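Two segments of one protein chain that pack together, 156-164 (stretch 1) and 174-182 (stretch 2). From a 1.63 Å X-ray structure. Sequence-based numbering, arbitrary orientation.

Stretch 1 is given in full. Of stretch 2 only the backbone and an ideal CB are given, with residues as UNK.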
# COMPACT_ATOMS: atom_id res chain seq x y z
N LEU C 156 -12.53 26.38 0.99
CA LEU C 156 -11.18 25.88 0.84
C LEU C 156 -11.28 24.69 -0.14
O LEU C 156 -12.03 23.75 0.13
CB LEU C 156 -10.65 25.39 2.18
CG LEU C 156 -10.59 26.40 3.34
CD1 LEU C 156 -10.03 25.71 4.56
CD2 LEU C 156 -9.72 27.61 2.99
N TYR C 157 -10.54 24.77 -1.24
CA TYR C 157 -10.49 23.72 -2.27
C TYR C 157 -9.11 23.07 -2.21
O TYR C 157 -8.07 23.75 -2.39
CB TYR C 157 -10.78 24.30 -3.65
CG TYR C 157 -12.14 24.99 -3.82
CD1 TYR C 157 -12.29 26.36 -3.58
CD2 TYR C 157 -13.23 24.32 -4.33
CE1 TYR C 157 -13.49 27.02 -3.79
CE2 TYR C 157 -14.44 24.97 -4.56
CZ TYR C 157 -14.56 26.34 -4.28
OH TYR C 157 -15.75 27.02 -4.48
N ILE C 158 -9.08 21.75 -1.95
CA ILE C 158 -7.83 21.03 -1.68
C ILE C 158 -7.70 19.74 -2.53
O ILE C 158 -8.58 18.88 -2.46
CB ILE C 158 -7.77 20.59 -0.18
CG1 ILE C 158 -7.90 21.79 0.78
CG2 ILE C 158 -6.46 19.84 0.11
CD1 ILE C 158 -6.65 22.61 0.90
N ILE C 159 -6.59 19.58 -3.24
CA ILE C 159 -6.21 18.30 -3.87
C ILE C 159 -5.04 17.72 -3.11
O ILE C 159 -4.09 18.46 -2.80
CB ILE C 159 -5.85 18.45 -5.36
CG1 ILE C 159 -7.14 18.55 -6.19
CG2 ILE C 159 -4.97 17.31 -5.86
CD1 ILE C 159 -6.95 18.95 -7.65
N GLN C 160 -5.13 16.43 -2.80
CA GLN C 160 -4.00 15.62 -2.39
C GLN C 160 -3.44 14.84 -3.57
O GLN C 160 -4.20 14.18 -4.26
CB GLN C 160 -4.39 14.65 -1.25
CG GLN C 160 -3.19 13.88 -0.70
CD GLN C 160 -3.55 12.95 0.46
OE1 GLN C 160 -4.25 13.34 1.42
NE2 GLN C 160 -3.10 11.70 0.36
N SER C 161 -2.11 14.83 -3.73
CA SER C 161 -1.49 14.12 -4.86
C SER C 161 -0.07 13.68 -4.50
O SER C 161 0.55 14.23 -3.58
CB SER C 161 -1.48 14.99 -6.14
OG SER C 161 -0.59 16.10 -6.02
N GLU C 162 0.43 12.70 -5.26
CA GLU C 162 1.73 12.05 -5.05
C GLU C 162 2.71 12.41 -6.15
O GLU C 162 2.30 12.71 -7.26
CB GLU C 162 1.55 10.50 -5.04
CG GLU C 162 0.59 9.97 -3.97
CD GLU C 162 -0.25 8.77 -4.39
OE1 GLU C 162 0.15 7.96 -5.32
OE2 GLU C 162 -1.38 8.64 -3.81
N ALA C 163 4.02 12.38 -5.83
CA ALA C 163 5.07 12.51 -6.82
C ALA C 163 5.98 11.30 -6.74
O ALA C 163 6.22 10.81 -5.64
CB ALA C 163 5.89 13.78 -6.60
N TYR C 164 6.48 10.84 -7.90
CA TYR C 164 7.31 9.63 -8.01
C TYR C 164 8.71 9.89 -8.60
O TYR C 164 8.85 10.68 -9.57
CB TYR C 164 6.56 8.55 -8.82
CG TYR C 164 5.39 7.99 -8.04
CD1 TYR C 164 4.13 8.61 -8.10
CD2 TYR C 164 5.54 6.87 -7.20
CE1 TYR C 164 3.07 8.15 -7.33
CE2 TYR C 164 4.47 6.39 -6.42
CZ TYR C 164 3.24 7.04 -6.49
OH TYR C 164 2.19 6.60 -5.72
N UNK C 174 5.40 3.34 -4.11
CA UNK C 174 6.37 4.01 -3.26
C UNK C 174 6.48 5.52 -3.65
O UNK C 174 7.35 5.89 -4.45
CB UNK C 174 7.73 3.32 -3.37
N UNK C 175 5.62 6.38 -3.11
CA UNK C 175 5.66 7.82 -3.42
C UNK C 175 6.84 8.52 -2.77
O UNK C 175 7.10 8.29 -1.56
CB UNK C 175 4.36 8.49 -2.97
N UNK C 176 7.53 9.41 -3.50
CA UNK C 176 8.59 10.22 -2.88
C UNK C 176 7.97 11.36 -2.04
O UNK C 176 8.36 11.57 -0.87
CB UNK C 176 9.52 10.79 -3.95
N UNK C 177 6.99 12.08 -2.60
CA UNK C 177 6.35 13.17 -1.87
C UNK C 177 4.84 13.00 -1.99
O UNK C 177 4.35 12.42 -2.98
CB UNK C 177 6.80 14.53 -2.40
N UNK C 178 4.15 13.46 -0.96
CA UNK C 178 2.67 13.54 -0.96
C UNK C 178 2.27 14.92 -0.44
O UNK C 178 2.84 15.39 0.55
CB UNK C 178 2.05 12.44 -0.10
N UNK C 179 1.35 15.59 -1.12
CA UNK C 179 1.17 17.07 -0.92
C UNK C 179 -0.23 17.58 -1.16
O UNK C 179 -0.99 16.96 -1.91
CB UNK C 179 2.11 17.84 -1.85
N UNK C 180 -0.56 18.71 -0.50
CA UNK C 180 -1.84 19.42 -0.75
C UNK C 180 -1.52 20.58 -1.73
O UNK C 180 -0.57 21.37 -1.52
CB UNK C 180 -2.46 19.94 0.55
N UNK C 181 -2.32 20.68 -2.78
CA UNK C 181 -2.16 21.73 -3.81
C UNK C 181 -0.70 21.93 -4.34
O UNK C 181 -0.22 23.05 -4.50
CB UNK C 181 -2.66 23.06 -3.23
N UNK C 182 -0.02 20.82 -4.60
CA UNK C 182 1.23 20.83 -5.41
C UNK C 182 2.54 21.23 -4.77
O UNK C 182 3.53 21.41 -5.47
CB UNK C 182 1.02 21.78 -6.59

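At position 174 CA-to-CB points away from stretch 1, and the ideal CB lies 5.4 Å from Tyr 164 CE2. Almost any side chain would fit; the residue is Lys 174.

At 175 the ideal CB is 4.0 Å from both Tyr 164 CZ and Glu 162 CB, so a small apolar group suits the space beside the ring. Ala 175 fills it.

At 176 N donates to Ala 163 O at 2.9 Å, which excludes proline but sets little else. CB points sideways, so many residues would serve; it is Leu 176.

At 177, paired with Ala 163, N makes a weak 3.4 Å hydrogen bond to Ala 163 O, while O accepts from Ala 163 N at 2.9 Å. The ideal CB is 4.4 Å from Ala 163 CB, and so small a neighbour leaves the choice wide. Tyr 177 leads its ring away from stretch 1.

Position 178 forms a non-hydrogen-bonded pair with Glu 162. Its ideal CB is 4.8 Å from Glu 162 CG and 5.2 Å from Gln 160 NE2; a branched aliphatic or a threonine would suit. Val 178 brings CG1 to 3.7 Å from Gln 160 NE2 and CG2 to 4.1 Å from Glu 162 CG.

At 179 two backbone hydrogen bonds tie the strands: N to Ser 161 O, 2.9 Å, and Ser 161 N to O, 3.0 Å. CB shares a face with Ser 161 and Ala 163, whose short side chains leave room for a long, flexible one. Met 179 uses it, CE reaching 4.1 Å from Ala 163 CB. Water 1 donates to Met 179 O at 3.1 Å and is hydrogen-bonded to Ser 161 OG at 2.7 Å.

At 180 the ideal CB is 4.0 Å from Ile 158 CG2, on the face of Gln 160, favouring a large apolar group. Phe 180 puts CD1 3.8 Å from Ile 158 CG2, and Gln 160 OE1 lies at its ring edge, 3.7 Å from CE1.

Position 181 has phi/psi 47/44, a left-handed conformation tolerated by asparagine and glycine. N donates to Ile 159 O at 2.8 Å; beyond it, Ile 159 N and Tyr 157 O offer a donor and an acceptor, matching an amide. Asn 181 extends the ladder: OD1 accepts from Ile 159 N at 2.9 Å and ND2 donates to Tyr 157 O at 3.1 Å.

At 182 phi is 80°, which favours glycine; Gly 182 N donates to water 1 at 2.9 Å.

Stretch 2, residues 174-182: KALYVMFNG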
# COMPACT_ATOMS: atom_id res chain seq x y z
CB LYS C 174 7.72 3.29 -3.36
CG LYS C 174 8.78 3.84 -2.41
CD LYS C 174 10.18 3.28 -2.68
CE LYS C 174 11.20 3.95 -1.77
NZ LYS C 174 12.64 3.69 -2.10
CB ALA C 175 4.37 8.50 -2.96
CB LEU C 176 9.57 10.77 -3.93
CG LEU C 176 10.70 11.66 -3.46
CD1 LEU C 176 11.64 10.96 -2.53
CD2 LEU C 176 11.46 12.21 -4.68
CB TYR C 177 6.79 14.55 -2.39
CG TYR C 177 8.29 14.79 -2.31
CD1 TYR C 177 8.97 14.68 -1.11
CD2 TYR C 177 9.02 15.13 -3.46
CE1 TYR C 177 10.37 14.84 -1.05
CE2 TYR C 177 10.41 15.32 -3.39
CZ TYR C 177 11.07 15.20 -2.19
OH TYR C 177 12.47 15.42 -2.17
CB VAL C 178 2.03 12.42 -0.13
CG1 VAL C 178 0.51 12.41 -0.34
CG2 VAL C 178 2.60 11.06 -0.53
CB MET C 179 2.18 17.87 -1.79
CG MET C 179 2.06 17.73 -3.29
SD MET C 179 3.60 18.17 -4.20
CE MET C 179 4.45 16.62 -4.01
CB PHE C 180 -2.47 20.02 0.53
CG PHE C 180 -2.84 19.01 1.61
CD1 PHE C 180 -3.46 17.78 1.30
CD2 PHE C 180 -2.62 19.31 2.96
CE1 PHE C 180 -3.82 16.88 2.31
CE2 PHE C 180 -2.98 18.41 3.96
CZ PHE C 180 -3.57 17.19 3.64
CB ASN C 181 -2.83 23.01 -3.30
CG ASN C 181 -4.33 22.84 -3.20
OD1 ASN C 181 -4.89 21.90 -3.78
ND2 ASN C 181 -5.00 23.73 -2.47
O HOH W 1 -1.41 18.33 -4.69
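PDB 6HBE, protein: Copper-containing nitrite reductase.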